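Local coordinates for enoyl-CoA hydratase (Mycobacterium thermoresistibile, PDB 3T3W) that probably hydrates the double bond of 2-enoyl-CoA thioesters as a member of the crotonase-like family, a lyase step of lipid metabolism, at the interface of chains A and B and the interface of chains A and C. Sequence-based numbering; all coordinates share one arbitrary frame. Chains: chain A/B/C, Enoyl-CoA hydratase.

Contact 1: the interface of chains A and B. Residues chain A 95, 99, 250, 253-254; chain B 250, 253-254.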
loop_
_atom_site.group_PDB
_atom_site.type_symbol
_atom_site.label_atom_id
_atom_site.label_comp_id
_atom_site.label_asym_id
_atom_site.label_seq_id
_atom_site.Cartn_x
_atom_site.Cartn_y
_atom_site.Cartn_z
ATOM N N LEU A 95 15.730 -26.279 8.504
ATOM C CA LEU A 95 14.649 -25.374 8.111
ATOM C C LEU A 95 14.773 -24.960 6.642
ATOM O O LEU A 95 13.767 -24.783 5.952
ATOM C CB LEU A 95 14.611 -24.130 9.021
ATOM C CG LEU A 95 13.381 -23.257 8.800
ATOM C CD1 LEU A 95 12.052 -24.003 9.000
ATOM C CD2 LEU A 95 13.469 -22.033 9.706
ATOM N N TYR A 99 11.690 -25.043 4.168
ATOM C CA TYR A 99 11.346 -23.781 3.527
ATOM C C TYR A 99 11.313 -23.945 1.980
ATOM O O TYR A 99 10.363 -23.538 1.306
ATOM C CB TYR A 99 12.364 -22.691 3.948
ATOM C CG TYR A 99 11.960 -21.266 3.633
ATOM C CD1 TYR A 99 11.608 -20.359 4.660
ATOM C CD2 TYR A 99 11.995 -20.781 2.341
ATOM C CE1 TYR A 99 11.251 -19.047 4.380
ATOM C CE2 TYR A 99 11.665 -19.463 2.066
ATOM C CZ TYR A 99 11.269 -18.604 3.082
ATOM O OH TYR A 99 10.905 -17.314 2.773
ATOM N N ASP A 250 6.679 -16.414 5.744
ATOM C CA ASP A 250 7.778 -16.338 6.685
ATOM C C ASP A 250 7.400 -16.524 8.141
ATOM O O ASP A 250 8.082 -17.245 8.868
ATOM C CB ASP A 250 8.559 -15.065 6.475
ATOM C CG ASP A 250 9.231 -15.053 5.113
ATOM O OD1 ASP A 250 10.043 -16.011 4.888
ATOM O OD2 ASP A 250 8.980 -14.118 4.310
ATOM N N GLN A 253 6.966 -20.188 8.586
ATOM C CA GLN A 253 8.240 -20.843 8.702
ATOM C C GLN A 253 8.921 -20.669 10.052
ATOM O O GLN A 253 9.648 -21.572 10.489
ATOM C CB GLN A 253 9.162 -20.426 7.568
ATOM C CG GLN A 253 8.588 -20.813 6.216
ATOM C CD GLN A 253 8.556 -22.319 6.053
ATOM O OE1 GLN A 253 9.398 -23.007 6.603
ATOM N NE2 GLN A 253 7.586 -22.828 5.320
ATOM N N THR A 254 8.682 -19.554 10.737
ATOM C CA THR A 254 9.164 -19.435 12.120
ATOM C C THR A 254 8.502 -20.506 13.033
ATOM O O THR A 254 9.079 -20.927 14.041
ATOM C CB THR A 254 8.990 -18.012 12.730
ATOM O OG1 THR A 254 7.605 -17.727 12.944
ATOM C CG2 THR A 254 9.602 -16.932 11.855
ATOM N N ASP B 250 10.483 -11.238 10.526
ATOM C CA ASP B 250 10.204 -12.665 10.416
ATOM C C ASP B 250 11.163 -13.409 9.509
ATOM O O ASP B 250 11.537 -14.546 9.811
ATOM C CB ASP B 250 8.751 -12.917 9.995
ATOM C CG ASP B 250 7.787 -12.492 11.055
ATOM O OD1 ASP B 250 7.883 -13.060 12.183
ATOM O OD2 ASP B 250 6.922 -11.629 10.791
ATOM N N GLN B 253 14.254 -13.985 11.471
ATOM C CA GLN B 253 14.095 -15.070 12.406
ATOM C C GLN B 253 14.165 -16.464 11.747
ATOM O O GLN B 253 14.577 -17.432 12.421
ATOM C CB GLN B 253 12.807 -14.904 13.218
ATOM C CG GLN B 253 12.828 -13.665 14.096
ATOM C CD GLN B 253 13.907 -13.748 15.149
ATOM O OE1 GLN B 253 14.211 -14.841 15.623
ATOM N NE2 GLN B 253 14.507 -12.616 15.491
ATOM N N THR B 254 13.761 -16.595 10.472
ATOM C CA THR B 254 13.954 -17.893 9.780
ATOM C C THR B 254 15.456 -18.249 9.732
ATOM O O THR B 254 15.809 -19.422 9.703
ATOM C CB THR B 254 13.329 -17.936 8.363
ATOM O OG1 THR B 254 13.994 -16.999 7.491
ATOM C CG2 THR B 254 11.854 -17.628 8.432
#
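The ring of A:Tyr99 looks toward the partner through its CE1 corner, a loose 4.3 Å from the methyl CG2 of B:Thr254, which lies beyond that edge and somewhat off the ring plane. At the edge of the same ring, and in its plane, lies the carboxylate oxygen OD1 of A:Asp250. The phenol OH donates to this OD1 at 2.6 Å, arriving on the syn side and 20° out of the carboxylate plane, a bond within chain A that helps to hold the ring's orientation and ties helix 95-115 to helix 241-262. Within this patch no polar atoms bond across the chains, and it illustrates how a two-fold contact can be made from methyls resting on helix backbone. In A:Thr254 the hydroxyl OG1 sits between the backbone N and the carbonyl carbon (chi1 69°), which leaves CG2 anti to the carbonyl carbon and turned to the other chain. There CG2 lies 3.7 Å from the carbonyl O of B:Asp250 and 4.0 Å from CB of B:Gln253. The twin methyl of B:Thr254 does the same against A:Asp250 and A:Gln253. Near the symmetry axis the two Asp250 side chains approach through their CB atoms, with the carboxylates turned elsewhere. Both helices carry zinc ligands (A:Glu102, A:His252 and A:His256), although the ion may come from crystallisation. At the margin, the branch CD2 of A:Leu95 reaches to 3.5 Å from the carbonyl O of B:Thr254.

Contact 2: the interface of chains A and C. Residues chain A 119, 140-141, 225, 229; chain C 174, 177-178, 181.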
loop_
_atom_site.group_PDB
_atom_site.type_symbol
_atom_site.label_atom_id
_atom_site.label_comp_id
_atom_site.label_asym_id
_atom_site.label_seq_id
_atom_site.Cartn_x
_atom_site.Cartn_y
_atom_site.Cartn_z
ATOM N N PRO A 119 -11.538 -18.446 -15.689
ATOM C CA PRO A 119 -12.297 -18.678 -14.438
ATOM C C PRO A 119 -12.152 -20.066 -13.892
ATOM O O PRO A 119 -12.151 -21.038 -14.661
ATOM C CB PRO A 119 -13.753 -18.462 -14.875
ATOM C CG PRO A 119 -13.656 -17.522 -16.056
ATOM C CD PRO A 119 -12.394 -17.941 -16.776
ATOM N N ASP A 140 -11.386 -19.114 -8.246
ATOM C CA ASP A 140 -12.161 -17.874 -8.230
ATOM C C ASP A 140 -13.422 -17.929 -7.400
ATOM O O ASP A 140 -13.720 -16.947 -6.662
ATOM C CB ASP A 140 -12.472 -17.435 -9.658
ATOM C CG ASP A 140 -11.212 -17.119 -10.426
ATOM O OD1 ASP A 140 -10.343 -16.343 -9.929
ATOM O OD2 ASP A 140 -11.082 -17.697 -11.504
ATOM N N LEU A 141 -14.188 -19.013 -7.601
ATOM C CA LEU A 141 -15.477 -19.205 -7.018
ATOM C C LEU A 141 -15.442 -20.520 -6.242
ATOM O O LEU A 141 -14.724 -21.430 -6.649
ATOM C CB LEU A 141 -16.589 -19.229 -8.045
ATOM C CG LEU A 141 -16.654 -18.197 -9.162
ATOM C CD1 LEU A 141 -17.926 -18.377 -9.987
ATOM C CD2 LEU A 141 -16.569 -16.809 -8.528
ATOM N N LEU A 225 -13.650 -12.542 -19.672
ATOM C CA LEU A 225 -13.488 -13.331 -18.456
ATOM C C LEU A 225 -12.099 -13.132 -17.844
ATOM O O LEU A 225 -11.960 -12.938 -16.643
ATOM C CB LEU A 225 -13.726 -14.815 -18.733
ATOM C CG LEU A 225 -15.167 -15.241 -19.118
ATOM C CD1 LEU A 225 -15.212 -16.714 -19.593
ATOM C CD2 LEU A 225 -16.165 -14.990 -18.002
ATOM N N LYS A 229 -11.512 -11.276 -14.138
ATOM C CA LYS A 229 -10.700 -11.900 -13.142
ATOM C C LYS A 229 -9.540 -11.017 -12.722
ATOM O O LYS A 229 -9.264 -10.873 -11.518
ATOM C CB LYS A 229 -10.165 -13.240 -13.664
ATOM C CG LYS A 229 -9.326 -13.993 -12.646
ATOM C CD LYS A 229 -8.989 -15.392 -13.141
ATOM C CE LYS A 229 -8.116 -16.131 -12.139
ATOM N NZ LYS A 229 -8.373 -17.619 -12.168
ATOM N N ARG C 174 -15.027 -12.623 -4.272
ATOM C CA ARG C 174 -15.701 -13.795 -4.873
ATOM C C ARG C 174 -17.070 -13.443 -5.481
ATOM O O ARG C 174 -17.385 -13.906 -6.554
ATOM C CB ARG C 174 -15.849 -14.932 -3.873
ATOM C CG ARG C 174 -14.505 -15.471 -3.427
ATOM C CD ARG C 174 -14.579 -16.721 -2.577
ATOM N NE ARG C 174 -13.229 -17.165 -2.196
ATOM C CZ ARG C 174 -12.443 -17.878 -3.001
ATOM N NH1 ARG C 174 -12.883 -18.239 -4.196
ATOM N NH2 ARG C 174 -11.222 -18.203 -2.637
ATOM N N LYS C 177 -16.395 -11.435 -8.771
ATOM C CA LYS C 177 -16.107 -12.338 -9.880
ATOM C C LYS C 177 -17.343 -13.092 -10.368
ATOM O O LYS C 177 -17.583 -13.199 -11.588
ATOM C CB LYS C 177 -15.007 -13.331 -9.537
ATOM C CG LYS C 177 -13.653 -12.658 -9.384
ATOM C CD LYS C 177 -12.622 -13.715 -9.000
ATOM C CE LYS C 177 -11.275 -13.169 -8.683
ATOM N NZ LYS C 177 -10.413 -14.265 -8.108
ATOM N N GLU C 178 -18.153 -13.577 -9.443
ATOM C CA GLU C 178 -19.325 -14.339 -9.843
ATOM C C GLU C 178 -20.262 -13.494 -10.687
ATOM O O GLU C 178 -20.757 -13.943 -11.728
ATOM C CB GLU C 178 -20.035 -14.844 -8.607
ATOM C CG GLU C 178 -21.357 -15.556 -8.899
ATOM C CD GLU C 178 -22.130 -15.980 -7.658
ATOM O OE1 GLU C 178 -21.593 -15.878 -6.509
ATOM O OE2 GLU C 178 -23.340 -16.344 -7.840
ATOM N N PHE C 181 -18.603 -12.665 -14.122
ATOM C CA PHE C 181 -18.455 -13.850 -14.968
ATOM C C PHE C 181 -19.807 -14.313 -15.514
ATOM O O PHE C 181 -19.876 -14.852 -16.610
ATOM C CB PHE C 181 -17.849 -15.046 -14.203
ATOM C CG PHE C 181 -16.407 -14.914 -13.777
ATOM C CD1 PHE C 181 -15.520 -13.990 -14.332
ATOM C CD2 PHE C 181 -15.893 -15.848 -12.852
ATOM C CE1 PHE C 181 -14.190 -13.935 -13.887
ATOM C CE2 PHE C 181 -14.570 -15.803 -12.426
ATOM C CZ PHE C 181 -13.708 -14.869 -12.957
#
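C:Lys177 reaches A:Asp140 because its CG lies anti to the carbonyl carbon (chi1 -68°) and the rest of the chain is fully extended, carrying NZ from helix 173-182 to the carboxylate. C:Phe181, one turn further along, has the same first torsion and sends its ring into chain A alongside the lysine. The ammonium NZ of C:Lys177 makes a salt bridge and hydrogen bond of 2.8 Å with OD1 of A:Asp140, on the anti side of the carboxylate. NZ of A:Lys229 takes the other oxygen, OD2, at 2.8 Å and on its syn side. Two lysines from different subunits thus share one carboxylate, which probably offsets the repulsion between them and favours the ionised acid. The A/C interface, not an exact two-fold and probably one within a trimer, here admits a charged group to a largely apolar contact. The phenyl ring of C:Phe181 is packed on both faces and at its edge: CG of A:Pro119 lies over the ring centre, 4.0 Å above its plane, and CB of C:Lys177 touches the opposite face toward the rim. CB of A:Asp140 and CB of A:Lys229 meet the edge in plane, the carboxylate being turned 75° from the ring. A:Leu225 adds its carbonyl O, 3.7 Å from CE1 of C:Phe181. Earlier on the helix, C:Arg174 brings its guanidinium to the backbone of A:Asp140 without an N-H aimed at the carbonyl. CD2 of A:Leu141 rests 3.6 Å from the carbonyl O of C:Arg174.

Contact 3: the interface of chains A and C. Residues chain A 232, 235-236, 239; chain C 165, 168-169, 173, 244, 248.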
loop_
_atom_site.group_PDB
_atom_site.type_symbol
_atom_site.label_atom_id
_atom_site.label_comp_id
_atom_site.label_asym_id
_atom_site.label_seq_id
_atom_site.Cartn_x
_atom_site.Cartn_y
_atom_site.Cartn_z
ATOM N N VAL A 232 -10.483 -7.944 -10.422
ATOM C CA VAL A 232 -10.619 -8.303 -9.017
ATOM C C VAL A 232 -9.292 -8.705 -8.386
ATOM O O VAL A 232 -8.929 -8.192 -7.303
ATOM C CB VAL A 232 -11.678 -9.387 -8.847
ATOM C CG1 VAL A 232 -11.754 -9.853 -7.392
ATOM C CG2 VAL A 232 -13.057 -8.876 -9.337
ATOM N N THR A 235 -7.062 -5.671 -7.949
ATOM C CA THR A 235 -7.519 -4.903 -6.794
ATOM C C THR A 235 -6.984 -5.509 -5.481
ATOM O O THR A 235 -6.493 -4.785 -4.616
ATOM C CB THR A 235 -9.039 -4.803 -6.752
ATOM O OG1 THR A 235 -9.456 -4.024 -7.889
ATOM C CG2 THR A 235 -9.492 -4.127 -5.467
ATOM N N LEU A 236 -7.090 -6.828 -5.350
ATOM C CA LEU A 236 -6.569 -7.550 -4.188
ATOM C C LEU A 236 -5.057 -7.333 -4.023
ATOM O O LEU A 236 -4.566 -7.028 -2.924
ATOM C CB LEU A 236 -6.917 -9.045 -4.295
ATOM C CG LEU A 236 -8.334 -9.439 -3.968
ATOM C CD1 LEU A 236 -8.595 -10.899 -4.295
ATOM C CD2 LEU A 236 -8.615 -9.239 -2.501
ATOM N N GLN A 239 -4.359 -3.903 -2.792
ATOM C CA GLN A 239 -4.730 -3.923 -1.369
ATOM C C GLN A 239 -3.644 -4.559 -0.502
ATOM O O GLN A 239 -3.721 -4.467 0.714
ATOM C CB GLN A 239 -6.049 -4.674 -1.145
ATOM C CG GLN A 239 -7.306 -3.948 -1.609
ATOM C CD GLN A 239 -8.571 -4.791 -1.418
ATOM O OE1 GLN A 239 -8.494 -5.954 -1.061
ATOM N NE2 GLN A 239 -9.732 -4.226 -1.691
ATOM N N HIS C 165 -14.095 0.517 -10.776
ATOM C CA HIS C 165 -14.201 -0.814 -10.180
ATOM C C HIS C 165 -14.454 -0.750 -8.669
ATOM O O HIS C 165 -13.549 -0.981 -7.847
ATOM C CB HIS C 165 -12.972 -1.633 -10.463
ATOM C CG HIS C 165 -13.137 -3.084 -10.061
ATOM N ND1 HIS C 165 -13.679 -3.999 -10.892
ATOM C CD2 HIS C 165 -12.870 -3.742 -8.871
ATOM C CE1 HIS C 165 -13.722 -5.211 -10.269
ATOM N NE2 HIS C 165 -13.274 -5.048 -9.023
ATOM N N THR C 168 -15.071 -5.149 -6.158
ATOM C CA THR C 168 -14.346 -5.903 -5.158
ATOM C C THR C 168 -14.506 -5.281 -3.758
ATOM O O THR C 168 -14.652 -6.016 -2.770
ATOM C CB THR C 168 -12.860 -5.993 -5.547
ATOM O OG1 THR C 168 -12.776 -6.669 -6.811
ATOM C CG2 THR C 168 -11.982 -6.728 -4.484
ATOM N N TRP C 169 -14.482 -3.957 -3.714
ATOM C CA TRP C 169 -14.644 -3.180 -2.456
ATOM C C TRP C 169 -16.015 -3.312 -1.843
ATOM O O TRP C 169 -16.129 -3.385 -0.610
ATOM C CB TRP C 169 -14.373 -1.725 -2.667
ATOM C CG TRP C 169 -12.984 -1.503 -3.204
ATOM C CD1 TRP C 169 -12.603 -1.443 -4.519
ATOM C CD2 TRP C 169 -11.782 -1.287 -2.435
ATOM N NE1 TRP C 169 -11.248 -1.236 -4.616
ATOM C CE2 TRP C 169 -10.702 -1.165 -3.388
ATOM C CE3 TRP C 169 -11.490 -1.182 -1.073
ATOM C CZ2 TRP C 169 -9.392 -0.916 -2.983
ATOM C CZ3 TRP C 169 -10.184 -0.953 -0.687
ATOM C CH2 TRP C 169 -9.150 -0.841 -1.623
ATOM N N PRO C 173 -14.344 -10.042 -3.218
ATOM C CA PRO C 173 -13.827 -10.493 -4.502
ATOM C C PRO C 173 -14.580 -11.667 -5.099
ATOM O O PRO C 173 -14.760 -11.712 -6.334
ATOM C CB PRO C 173 -12.393 -10.887 -4.202
ATOM C CG PRO C 173 -12.322 -11.059 -2.703
ATOM C CD PRO C 173 -13.313 -10.059 -2.176
ATOM N N ALA C 244 -6.145 1.372 -6.898
ATOM C CA ALA C 244 -6.852 0.227 -7.485
ATOM C C ALA C 244 -7.813 0.674 -8.555
ATOM O O ALA C 244 -7.914 0.047 -9.603
ATOM C CB ALA C 244 -7.562 -0.640 -6.449
ATOM N N VAL C 248 -7.619 -0.605 -12.446
ATOM C CA VAL C 248 -8.698 -1.275 -13.154
ATOM C C VAL C 248 -9.191 -0.466 -14.343
ATOM O O VAL C 248 -9.616 -1.072 -15.343
ATOM C CB VAL C 248 -9.817 -1.758 -12.231
ATOM C CG1 VAL C 248 -10.874 -2.580 -13.006
ATOM C CG2 VAL C 248 -9.227 -2.583 -11.090
HETATM O O HOH W 1 -10.683 -1.340 -7.505
HETATM O O HOH W 2 -12.376 -5.588 -0.886
#
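Apolar packing joins A:Val232 to C:Pro173 and C:Thr168. The valine branch CG1, anti to its backbone N (chi1 176°), presses on CB of C:Pro173 at 3.4 Å, a tight fit, while A:Leu236 lays CD1 across the same proline at about a right angle. Both valine methyls also touch OG1 of C:Thr168. That hydroxyl, set among carbons, has a partner within its own chain, NE2 of C:His165 at 2.8 Å, in a bond whose direction is not decided. A:Thr235 and C:Thr168 meet tip to tip, methyl CG2 to methyl CG2 at 3.7 Å.

An amide on an aromatic face is the second kind of contact. The extended chain of A:Gln239 brings its amide nitrogen NE2 over the indole of C:Trp169, 3.3 Å above the plane and toward the rim.

Water supplies the polar bridges, an example of solvent completing a patch in which no direct hydrogen bond crosses. Water 1, at the edge of the indole and in its plane, is 2.9 Å from NE1 of C:Trp169 and also bonds OG1 of A:Thr235 and the carbonyl O of C:His165. Water 2 connects NE2 of A:Gln239, 3.1 Å away, with the carbonyl O of C:Thr168.

In the fold, helix 222-238 of chain A and the residue just past its end lie against helix 167-171 and the start of helix 173-182 of chain C, with C:Ala244 and C:Val248 of helix 241-263 flanking A:Thr235.

Contacts 2 and 3 are neighbouring parts of one interface, their C-alpha centres about 12 Å apart. They share helix 222-238 of chain A and helix 173-182 of chain C, so one pair of helices runs through both. Contact 1 lies about 33 Å from contact 2 and 30 Å from contact 3 by the same measure, and joins a different pair of chains by a two-fold. Helix 241-262 appears in contact 1 and, as its chain C copy, in contact 3, serving both interface types. Six copies in the assembly suit the dimer of trimers common among crotonases, with contact 1 probably linking the trimers.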